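Choline dehydrogenase and related flavoproteins (PDB 3Q9T) oxidises formate as a flavin-dependent oxidase of the glucose-methanol-choline oxidoreductase family, using a bound 8-formyl-FAD cofactor. Local coordinates at residues P308-V313 with E462-S467; V420-R425 with Q506-P511; L455-M460 with R499-R504. All coordinates share one frame; numbering follows the deposited sequence. Where two conformers were deposited one is given.

Interaction 1 (P308-V313 with E462-S467)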
loop_
_atom_site.group_PDB
_atom_site.type_symbol
_atom_site.label_atom_id
_atom_site.label_comp_id
_atom_site.label_asym_id
_atom_site.label_seq_id
_atom_site.Cartn_x
_atom_site.Cartn_y
_atom_site.Cartn_z
ATOM N N PRO A 308 12.395 -8.072 -8.034
ATOM C CA PRO A 308 11.971 -6.709 -7.691
ATOM C C PRO A 308 12.653 -5.750 -8.658
ATOM O O PRO A 308 13.744 -6.060 -9.130
ATOM C CB PRO A 308 12.526 -6.521 -6.279
ATOM C CG PRO A 308 13.783 -7.351 -6.279
ATOM C CD PRO A 308 13.587 -8.486 -7.268
ATOM N N GLY A 309 12.002 -4.637 -8.982
ATOM C CA GLY A 309 12.565 -3.665 -9.890
ATOM C C GLY A 309 12.397 -2.302 -9.253
ATOM O O GLY A 309 11.348 -2.027 -8.677
ATOM N N VAL A 310 13.439 -1.474 -9.301
ATOM C CA VAL A 310 13.267 -0.054 -9.019
ATOM C C VAL A 310 13.551 0.763 -10.278
ATOM O O VAL A 310 14.700 1.047 -10.599
ATOM C CB VAL A 310 14.139 0.438 -7.834
ATOM C CG1 VAL A 310 14.053 1.963 -7.704
ATOM C CG2 VAL A 310 13.707 -0.243 -6.545
ATOM N N PRO A 311 12.498 1.126 -11.013
ATOM C CA PRO A 311 12.742 1.961 -12.189
ATOM C C PRO A 311 12.956 3.410 -11.786
ATOM O O PRO A 311 12.500 3.836 -10.724
ATOM C CB PRO A 311 11.434 1.845 -12.986
ATOM C CG PRO A 311 10.624 0.767 -12.309
ATOM C CD PRO A 311 11.091 0.723 -10.897
ATOM N N PHE A 312 13.636 4.162 -12.638
ATOM C CA PHE A 312 13.776 5.591 -12.437
ATOM C C PHE A 312 13.837 6.314 -13.778
ATOM O O PHE A 312 14.341 5.772 -14.766
ATOM C CB PHE A 312 14.998 5.901 -11.557
ATOM C CG PHE A 312 16.320 5.645 -12.216
ATOM C CD1 PHE A 312 16.876 6.580 -13.074
ATOM C CD2 PHE A 312 17.028 4.475 -11.953
ATOM C CE1 PHE A 312 18.116 6.348 -13.667
ATOM C CE2 PHE A 312 18.263 4.243 -12.544
ATOM C CZ PHE A 312 18.810 5.188 -13.402
ATOM N N VAL A 313 13.299 7.526 -13.809
ATOM C CA VAL A 313 13.233 8.307 -15.047
ATOM C C VAL A 313 14.206 9.495 -15.062
ATOM O O VAL A 313 14.313 10.243 -14.089
ATOM C CB VAL A 313 11.820 8.851 -15.280
ATOM C CG1 VAL A 313 11.821 9.896 -16.414
ATOM C CG2 VAL A 313 10.841 7.702 -15.572
ATOM N N GLU A 462 22.761 -0.290 -4.774
ATOM C CA GLU A 462 24.011 -0.234 -5.532
ATOM C C GLU A 462 23.840 -0.374 -7.044
ATOM O O GLU A 462 24.691 0.084 -7.800
ATOM C CB GLU A 462 25.015 -1.255 -4.992
ATOM C CG GLU A 462 25.444 -0.943 -3.554
ATOM C CD GLU A 462 25.924 0.491 -3.411
ATOM O OE1 GLU A 462 26.665 0.946 -4.306
ATOM O OE2 GLU A 462 25.542 1.167 -2.434
ATOM N N GLY A 463 22.746 -0.999 -7.487
ATOM C CA GLY A 463 22.491 -1.122 -8.915
ATOM C C GLY A 463 21.909 0.159 -9.493
ATOM O O GLY A 463 22.089 0.468 -10.667
ATOM N N ILE A 464 21.165 0.887 -8.666
ATOM C CA ILE A 464 20.783 2.245 -8.983
ATOM C C ILE A 464 22.062 3.107 -9.064
ATOM O O ILE A 464 22.234 3.869 -10.006
ATOM C CB ILE A 464 19.809 2.805 -7.919
ATOM C CG1 ILE A 464 18.535 1.951 -7.857
ATOM C CG2 ILE A 464 19.440 4.259 -8.215
ATOM C CD1 ILE A 464 17.583 2.349 -6.704
ATOM N N ARG A 465 22.978 2.973 -8.104
ATOM C CA ARG A 465 24.197 3.789 -8.141
ATOM C C ARG A 465 25.000 3.492 -9.420
ATOM O O ARG A 465 25.371 4.409 -10.154
ATOM C CB ARG A 465 25.055 3.601 -6.892
ATOM C CG ARG A 465 26.112 4.716 -6.705
ATOM C CD ARG A 465 27.085 4.377 -5.573
ATOM N NE ARG A 465 26.369 3.888 -4.402
ATOM C CZ ARG A 465 25.674 4.656 -3.568
ATOM N NH1 ARG A 465 25.607 5.971 -3.769
ATOM N NH2 ARG A 465 25.037 4.106 -2.537
ATOM N N PHE A 466 25.241 2.215 -9.698
ATOM C CA PHE A 466 25.886 1.825 -10.948
ATOM C C PHE A 466 25.213 2.475 -12.165
ATOM O O PHE A 466 25.903 2.989 -13.042
ATOM C CB PHE A 466 25.892 0.306 -11.096
ATOM C CG PHE A 466 26.283 -0.176 -12.464
ATOM C CD1 PHE A 466 27.538 -0.731 -12.684
ATOM C CD2 PHE A 466 25.389 -0.096 -13.532
ATOM C CE1 PHE A 466 27.902 -1.187 -13.944
ATOM C CE2 PHE A 466 25.740 -0.544 -14.790
ATOM C CZ PHE A 466 26.999 -1.096 -15.001
ATOM N N SER A 467 23.878 2.450 -12.221
ATOM C CA SER A 467 23.164 3.025 -13.359
ATOM C C SER A 467 23.354 4.534 -13.464
ATOM O O SER A 467 23.478 5.069 -14.571
ATOM C CB SER A 467 21.664 2.696 -13.332
ATOM O OG SER A 467 21.447 1.306 -13.297
#
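Strand 308-313 packs against helix 462-467, where Val310 and Phe312 of the strand meet Ile464 and Ser467 of the helix. The two axes pass 10.0 Å apart at their closest. Their chain directions differ by 33°, so strand and helix run roughly the same way. Val310 and Ile464 are the closest pair along the backbones, with 7.9 Å between Val310 CA and Ile464 CA. No hydrogen bond joins the segments; the contact is apolar packing of buried side chains.

Val310 points its CB at the helix. Its CG1 meets CD1 of Ile464 at 3.7 Å, and the two side chains cross at about a right angle. Ile464 leaves the helix flank, but its CG1 is anti to the carbonyl carbon (chi1 -60°) and the extended chain brings CD1 to the strand. The CG2 branch of Ile464 lies farther off, obliquely to the ring of Phe312. That ring turns its edge to Ser467: CZ of Phe312 is 3.8 Å from CB of Ser467, which lies near the ring plane. Ser467 meets the ring through carbon because its hydroxyl is turned back along the helix. OG of Ser467 donates to the carbonyl O of Gly463 at 2.8 Å, and the same oxygen takes the backbone N-H of Ser467.

This is alpha-on-beta packing. Strand 308-316 pairs antiparallel with strands 415-423 and 506-507. Phe312 also touches Val419 and Val421 of strand 415-423 and meets the ring of Tyr468, while Ser467 packs on Leu394 of strand 392-397.

Interaction 2 (V420-R425 with Q506-P511). With FAY ([(2R,3S,4R,5R)-5-(6-amino-9H-purin-9-yl)-3,4-dihydroxytetrahydrofuran-2-yl]methyl (2R,3S,4S)-5-(8-formyl-7-methyl-2,4-dioxo-3,4-dihydrobenzo[g]pteridin-10(2H)-yl)-2,3,4-trihydroxypentyl dihydrogen diphosphate), chain D.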
loop_
_atom_site.group_PDB
_atom_site.type_symbol
_atom_site.label_atom_id
_atom_site.label_comp_id
_atom_site.label_asym_id
_atom_site.label_seq_id
_atom_site.Cartn_x
_atom_site.Cartn_y
_atom_site.Cartn_z
ATOM N N VAL A 420 15.005 0.607 -16.049
ATOM C CA VAL A 420 14.443 -0.394 -15.166
ATOM C C VAL A 420 15.587 -1.145 -14.468
ATOM O O VAL A 420 16.327 -1.902 -15.102
ATOM C CB VAL A 420 13.514 -1.363 -15.936
ATOM C CG1 VAL A 420 12.843 -2.308 -14.981
ATOM C CG2 VAL A 420 12.461 -0.580 -16.716
ATOM N N VAL A 421 15.757 -0.900 -13.175
ATOM C CA VAL A 421 16.794 -1.596 -12.419
ATOM C C VAL A 421 16.194 -2.863 -11.800
ATOM O O VAL A 421 15.482 -2.840 -10.782
ATOM C CB VAL A 421 17.491 -0.674 -11.387
ATOM C CG1 VAL A 421 18.702 -1.360 -10.792
ATOM C CG2 VAL A 421 17.931 0.601 -12.061
ATOM N N ASP A 422 16.450 -3.969 -12.484
ATOM C CA ASP A 422 15.845 -5.247 -12.172
ATOM C C ASP A 422 16.859 -6.137 -11.435
ATOM O O ASP A 422 17.847 -6.567 -12.027
ATOM C CB ASP A 422 15.419 -5.880 -13.496
ATOM C CG ASP A 422 14.817 -7.253 -13.335
ATOM O OD1 ASP A 422 15.035 -7.897 -12.282
ATOM O OD2 ASP A 422 14.141 -7.703 -14.289
ATOM N N LEU A 423 16.621 -6.400 -10.150
ATOM C CA LEU A 423 17.507 -7.289 -9.366
ATOM C C LEU A 423 17.158 -8.715 -9.779
ATOM O O LEU A 423 16.072 -9.245 -9.482
ATOM C CB LEU A 423 17.275 -7.112 -7.876
ATOM C CG LEU A 423 18.315 -7.420 -6.800
ATOM C CD1 LEU A 423 17.591 -8.001 -5.588
ATOM C CD2 LEU A 423 19.437 -8.344 -7.259
ATOM N N VAL A 424 18.082 -9.333 -10.486
ATOM C CA VAL A 424 17.775 -10.527 -11.242
ATOM C C VAL A 424 18.135 -11.783 -10.421
ATOM O O VAL A 424 17.590 -12.873 -10.627
ATOM C CB VAL A 424 18.520 -10.381 -12.595
ATOM C CG1 VAL A 424 19.458 -11.510 -12.841
ATOM C CG2 VAL A 424 17.537 -10.102 -13.736
ATOM N N ARG A 425 19.013 -11.596 -9.440
ATOM C CA ARG A 425 19.419 -12.655 -8.516
ATOM C C ARG A 425 19.203 -12.235 -7.059
ATOM O O ARG A 425 20.170 -12.066 -6.318
ATOM C CB ARG A 425 20.895 -12.983 -8.733
ATOM C CG ARG A 425 21.162 -13.700 -10.060
ATOM C CD ARG A 425 21.230 -15.196 -9.869
ATOM N NE ARG A 425 20.022 -15.724 -9.241
ATOM C CZ ARG A 425 18.948 -16.156 -9.899
ATOM N NH1 ARG A 425 18.884 -16.126 -11.227
ATOM N NH2 ARG A 425 17.917 -16.611 -9.220
ATOM N N GLN A 506 8.818 -2.131 -7.695
ATOM C CA GLN A 506 7.624 -2.806 -8.200
ATOM C C GLN A 506 8.053 -4.166 -8.689
ATOM O O GLN A 506 9.249 -4.452 -8.765
ATOM C CB GLN A 506 7.000 -2.034 -9.381
ATOM C CG GLN A 506 7.952 -1.860 -10.546
ATOM C CD GLN A 506 7.283 -1.270 -11.761
ATOM O OE1 GLN A 506 7.039 -0.054 -11.835
ATOM N NE2 GLN A 506 6.954 -2.131 -12.724
ATOM N N THR A 507 7.079 -4.999 -9.040
ATOM C CA THR A 507 7.362 -6.243 -9.747
ATOM C C THR A 507 8.021 -5.934 -11.083
ATOM O O THR A 507 7.637 -4.983 -11.762
ATOM C CB THR A 507 6.066 -7.044 -10.018
ATOM O OG1 THR A 507 6.387 -8.236 -10.744
ATOM C CG2 THR A 507 5.071 -6.213 -10.841
ATOM N N ALA A 508 9.015 -6.728 -11.470
ATOM C CA ALA A 508 9.545 -6.613 -12.827
ATOM C C ALA A 508 8.728 -7.495 -13.782
ATOM O O ALA A 508 9.112 -7.699 -14.924
ATOM C CB ALA A 508 11.024 -6.981 -12.861
ATOM N N PHE A 509 7.602 -8.014 -13.285
ATOM C CA PHE A 509 6.642 -8.817 -14.068
ATOM C C PHE A 509 7.082 -10.263 -14.354
ATOM O O PHE A 509 6.635 -10.854 -15.333
ATOM C CB PHE A 509 6.250 -8.108 -15.376
ATOM C CG PHE A 509 5.733 -6.695 -15.176
ATOM C CD1 PHE A 509 4.495 -6.468 -14.589
ATOM C CD2 PHE A 509 6.480 -5.603 -15.583
ATOM C CE1 PHE A 509 4.008 -5.178 -14.404
ATOM C CE2 PHE A 509 5.998 -4.308 -15.403
ATOM C CZ PHE A 509 4.758 -4.099 -14.821
ATOM N N HIS A 510 7.914 -10.842 -13.482
ATOM C CA HIS A 510 8.404 -12.214 -13.679
ATOM C C HIS A 510 8.084 -13.203 -12.553
ATOM O O HIS A 510 8.957 -13.970 -12.153
ATOM C CB HIS A 510 9.931 -12.212 -13.897
ATOM C CG HIS A 510 10.403 -11.149 -14.837
ATOM N ND1 HIS A 510 11.622 -10.519 -14.699
ATOM C CD2 HIS A 510 9.812 -10.593 -15.923
ATOM C CE1 HIS A 510 11.755 -9.613 -15.651
ATOM N NE2 HIS A 510 10.675 -9.641 -16.411
ATOM N N PRO A 511 6.840 -13.223 -12.046
ATOM C CA PRO A 511 6.557 -14.200 -10.976
ATOM C C PRO A 511 6.675 -15.683 -11.422
ATOM O O PRO A 511 6.359 -16.014 -12.567
ATOM C CB PRO A 511 5.111 -13.877 -10.590
ATOM C CG PRO A 511 4.533 -13.280 -11.841
ATOM C CD PRO A 511 5.642 -12.465 -12.430
HETATM P P FAY D . 2.335 -18.305 -18.320
HETATM N N1 FAY D . 8.806 -11.749 -19.849
HETATM C C2 FAY D . 9.769 -11.554 -20.837
HETATM O O2 FAY D . 10.471 -12.488 -21.205
HETATM N N3 FAY D . 9.632 -10.503 -21.720
HETATM C C4 FAY D . 8.955 -9.382 -21.308
HETATM O O4 FAY D . 9.408 -8.277 -21.659
HETATM N N5 FAY D . 7.278 -8.458 -19.883
HETATM C C6 FAY D . 5.304 -7.619 -18.924
HETATM C C7 FAY D . 4.105 -7.799 -18.257
HETATM C C8 FAY D . 3.758 -9.074 -17.798
HETATM O O8 FAY D . 1.980 -10.394 -17.034
HETATM C C9 FAY D . 4.567 -10.170 -18.127
HETATM P PA FAY D . 0.002 -16.739 -18.656
HETATM C "C1'" FAY D . 6.352 -12.474 -18.504
HETATM C C10 FAY D . 7.916 -10.746 -19.546
HETATM N N10 FAY D . 6.725 -11.036 -18.874
HETATM N N1A FAY D . -10.182 -19.513 -15.795
HETATM O O1A FAY D . -0.535 -15.602 -17.853
HETATM C C1B FAY D . -5.761 -17.923 -18.140
HETATM O O1P FAY D . 1.976 -19.295 -19.401
HETATM C "C2'" FAY D . 5.698 -13.223 -19.688
HETATM O "O2'" FAY D . 4.771 -12.371 -20.258
HETATM C C2A FAY D . -9.887 -19.539 -17.146
HETATM O O2A FAY D . 0.679 -16.323 -19.926
HETATM C C2B FAY D . -5.262 -16.497 -18.291
HETATM O O2B FAY D . -6.224 -15.626 -18.857
HETATM O O2P FAY D . 2.984 -19.001 -17.137
HETATM C "C3'" FAY D . 5.056 -14.641 -19.531
HETATM O "O3'" FAY D . 3.844 -14.850 -20.252
HETATM N N3A FAY D . -8.665 -19.075 -17.607
HETATM C C3B FAY D . -4.085 -16.691 -19.222
HETATM O O3B FAY D . -4.563 -16.749 -20.543
HETATM O O3P FAY D . 0.998 -17.601 -17.759
HETATM C "C4'" FAY D . 4.813 -15.094 -18.113
HETATM O "O4'" FAY D . 6.039 -14.873 -17.422
HETATM C C4A FAY D . -7.751 -18.599 -16.723
HETATM C C4B FAY D . -3.578 -18.069 -18.877
HETATM O O4B FAY D . -4.591 -18.702 -18.114
HETATM C C4X FAY D . 8.093 -9.514 -20.203
HETATM C "C5'" FAY D . 4.379 -16.580 -18.074
HETATM O "O5'" FAY D . 3.267 -17.061 -18.842
HETATM C C5A FAY D . -8.026 -18.575 -15.359
HETATM C C5B FAY D . -2.273 -18.002 -18.108
HETATM O O5B FAY D . -1.246 -17.714 -19.025
HETATM C C5X FAY D . 6.201 -8.676 -19.052
HETATM C C6A FAY D . -9.256 -19.030 -14.886
HETATM N N6A FAY D . -9.560 -18.914 -13.586
HETATM N N7A FAY D . -6.950 -18.064 -14.726
HETATM C C7M FAY D . 3.308 -6.572 -17.884
HETATM C C8A FAY D . -5.999 -17.774 -15.639
HETATM C C8M FAY D . 2.340 -9.315 -17.450
HETATM C C9A FAY D . 5.818 -9.984 -18.712
HETATM N N9A FAY D . -6.482 -18.094 -16.873
#
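A carboxylate oxygen meets a histidine carbon here: Asp422 OD2 lies 3.3 Å from His510 CE1, without a hydrogen bond between the side chains. The oxygen comes in at the edge of the imidazole, near its plane. Carboxylate and ring planes are 30° apart. The Asp422 carboxylate also rests against Ala508, with OD2 3.5 Å from Ala508 CB. Its CG is anti to the backbone N (chi1 178°), which carries the carboxylate out from the strand toward the 508-510 turn. The polar partner of His510 lies elsewhere: ND1 is hydrogen-bonded to ND1 of His307, and the two rings stand at about 90°.

The turn follows strand 506-507 and begins with an ST turn, in which Thr507 OG1 accepts from Phe509 N at 2.8 Å. In this GMC-family fold it runs beside the flavin. The 7-methyl of the flavin lies over one face of the Phe509 ring, offset toward the rim, with CD1 of Phe509 3.5 Å from FAY C7M. Thr507 O lies over the opposite face, so the ring is held between backbone and cofactor. Gln506 NE2 donates to Thr507 O at 3.1 Å and also bonds to Ala403 O. On the flavin side of His510, CD2 comes within 4.1 Å of FAY C10.

Interaction 3 (L455-M460 with R499-R504)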
loop_
_atom_site.group_PDB
_atom_site.type_symbol
_atom_site.label_atom_id
_atom_site.label_comp_id
_atom_site.label_asym_id
_atom_site.label_seq_id
_atom_site.Cartn_x
_atom_site.Cartn_y
_atom_site.Cartn_z
ATOM N N LEU A 455 20.052 -7.503 2.499
ATOM C CA LEU A 455 21.078 -7.551 1.443
ATOM C C LEU A 455 20.509 -7.173 0.078
ATOM O O LEU A 455 21.183 -6.521 -0.704
ATOM C CB LEU A 455 21.713 -8.935 1.339
ATOM C CG LEU A 455 23.120 -9.247 1.841
ATOM C CD1 LEU A 455 23.928 -9.949 0.725
ATOM C CD2 LEU A 455 23.866 -8.028 2.401
ATOM N N ASP A 456 19.268 -7.584 -0.199
ATOM C CA ASP A 456 18.595 -7.247 -1.462
ATOM C C ASP A 456 18.427 -5.746 -1.603
ATOM O O ASP A 456 18.522 -5.204 -2.701
ATOM C CB ASP A 456 17.216 -7.923 -1.569
ATOM C CG ASP A 456 17.279 -9.334 -2.151
ATOM O OD1 ASP A 456 18.387 -9.803 -2.491
ATOM O OD2 ASP A 456 16.206 -9.982 -2.276
ATOM N N ILE A 457 18.132 -5.070 -0.494
ATOM C CA ILE A 457 17.992 -3.618 -0.519
ATOM C C ILE A 457 19.349 -2.997 -0.862
ATOM O O ILE A 457 19.446 -2.079 -1.671
ATOM C CB ILE A 457 17.495 -3.057 0.852
ATOM C CG1 ILE A 457 16.098 -3.604 1.189
ATOM C CG2 ILE A 457 17.507 -1.534 0.854
ATOM C CD1 ILE A 457 15.538 -3.105 2.533
ATOM N N ILE A 458 20.398 -3.527 -0.254
ATOM C CA ILE A 458 21.750 -3.009 -0.482
ATOM C C ILE A 458 22.165 -3.191 -1.941
ATOM O O ILE A 458 22.737 -2.288 -2.539
ATOM C CB ILE A 458 22.772 -3.672 0.471
ATOM C CG1 ILE A 458 22.536 -3.151 1.882
ATOM C CG2 ILE A 458 24.202 -3.423 0.012
ATOM C CD1 ILE A 458 22.946 -4.100 2.961
ATOM N N ALA A 459 21.855 -4.347 -2.519
ATOM C CA ALA A 459 22.166 -4.584 -3.922
ATOM C C ALA A 459 21.352 -3.655 -4.828
ATOM O O ALA A 459 21.893 -3.059 -5.768
ATOM C CB ALA A 459 21.917 -6.053 -4.293
ATOM N N MET A 460 20.058 -3.521 -4.542
ATOM C CA MET A 460 19.204 -2.674 -5.372
ATOM C C MET A 460 19.683 -1.239 -5.330
ATOM O O MET A 460 19.776 -0.582 -6.365
ATOM C CB MET A 460 17.727 -2.753 -4.971
ATOM C CG MET A 460 16.849 -1.831 -5.818
ATOM S SD MET A 460 16.882 -2.314 -7.558
ATOM C CE MET A 460 15.569 -3.578 -7.577
ATOM N N ARG A 499 14.588 3.705 2.152
ATOM C CA ARG A 499 13.189 4.076 2.013
ATOM C C ARG A 499 12.804 4.185 0.536
ATOM O O ARG A 499 11.745 3.711 0.116
ATOM C CB ARG A 499 12.938 5.406 2.723
ATOM C CG ARG A 499 11.560 5.995 2.474
ATOM C CD ARG A 499 10.486 5.323 3.315
ATOM N NE ARG A 499 9.152 5.842 3.012
ATOM C CZ ARG A 499 8.046 5.481 3.657
ATOM N NH1 ARG A 499 8.116 4.608 4.650
ATOM N NH2 ARG A 499 6.878 5.990 3.308
ATOM N N ALA A 500 13.671 4.814 -0.246
ATOM C CA ALA A 500 13.465 4.952 -1.685
ATOM C C ALA A 500 13.258 3.602 -2.377
ATOM O O ALA A 500 12.345 3.451 -3.185
ATOM C CB ALA A 500 14.647 5.685 -2.319
ATOM N N VAL A 501 14.106 2.624 -2.063
ATOM C CA VAL A 501 14.010 1.314 -2.701
ATOM C C VAL A 501 12.677 0.633 -2.370
ATOM O O VAL A 501 11.952 0.179 -3.255
ATOM C CB VAL A 501 15.191 0.416 -2.298
ATOM C CG1 VAL A 501 14.959 -1.004 -2.748
ATOM C CG2 VAL A 501 16.490 0.958 -2.886
ATOM N N LEU A 502 12.339 0.587 -1.088
ATOM C CA LEU A 502 11.096 -0.043 -0.674
ATOM C C LEU A 502 9.878 0.671 -1.254
ATOM O O LEU A 502 8.907 0.033 -1.667
ATOM C CB LEU A 502 10.990 -0.131 0.853
ATOM C CG LEU A 502 12.110 -0.907 1.556
ATOM C CD1 LEU A 502 11.928 -0.838 3.047
ATOM C CD2 LEU A 502 12.178 -2.366 1.083
ATOM N N ASP A 503 9.921 1.989 -1.281
ATOM C CA ASP A 503 8.730 2.752 -1.620
ATOM C C ASP A 503 8.539 2.921 -3.119
ATOM O O ASP A 503 7.451 3.269 -3.581
ATOM C CB ASP A 503 8.739 4.120 -0.929
ATOM C CG ASP A 503 7.356 4.705 -0.814
ATOM O OD1 ASP A 503 6.428 3.952 -0.441
ATOM O OD2 ASP A 503 7.187 5.901 -1.115
ATOM N N ARG A 504 9.593 2.672 -3.881
ATOM C CA ARG A 504 9.546 2.925 -5.309
ATOM C C ARG A 504 9.651 1.663 -6.147
ATOM O O ARG A 504 9.544 1.715 -7.384
ATOM C CB ARG A 504 10.695 3.836 -5.693
ATOM C CG ARG A 504 10.468 5.272 -5.383
ATOM C CD ARG A 504 10.873 6.058 -6.593
ATOM N NE ARG A 504 12.011 6.872 -6.275
ATOM C CZ ARG A 504 12.670 7.615 -7.150
ATOM N NH1 ARG A 504 12.332 7.608 -8.434
ATOM N NH2 ARG A 504 13.693 8.345 -6.723
#
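Apolar packing alone joins the two helical segments, through Ile457 and Met460 on one and Val501 and Leu502 on the other. The first pair is Ile457 with Leu502. Ile457 CD1 touches Leu502 CD2 at 3.7 Å, and the side chains lie roughly perpendicular to each other. Both leave the flanks of their helices and reach across with extended chains. Ile457 has CG1 anti to the carbonyl carbon, and with chi2 at 180° its CD1 ends at the other helix. The second pair is Met460 with Val501, where Met460 CG lies 3.7 Å from Val501 CG1. Met460 touches with the start of its chain, because bends at chi2 and chi3 turn the sulfur end aside. Val501 also approaches Ile457 more loosely, its CB 4.4 Å from Ile457 CG2.

This is near-perpendicular helix-on-helix packing, away from the flavin. It joins helices 454-473 and 494-504 by their apolar sides. The segments cross at 96°, with axes 9.8 Å apart. Ile457 and Val501 sit at the crossing, their CA atoms 6.7 Å apart.

Helix 454-473 also packs through Met460 on Val421 and Leu423 of strand 415-423. Helix 494-504 touches strand 77-81 through Leu502 on Tyr77. On its far flank, Asp503 hydrogen-bonds His407 of the second subunit.

From the N terminus, strand 308-316 comes first, then strand 415-423, helix 454-473, helix 494-504 and strand 506-507. Interaction 1 closes a loop of 148 residues between 308-313 and 462-467. Interaction 2 closes one of 80 residues between 420-425 and 506-511, and crosses interaction 1. Interaction 3 closes a shorter loop of 38 residues. It lies wholly within the span of interaction 2 and also crosses interaction 1. Interactions 1 and 3 share helix 454-473. Interactions 1 and 2 share one sheet, where Gly309 O probably accepts a hydrogen bond from Gln506 N. Met460 CE touches strands 308-316 and 415-423. Together they tie the sheet to both helices and lead on to the flavin.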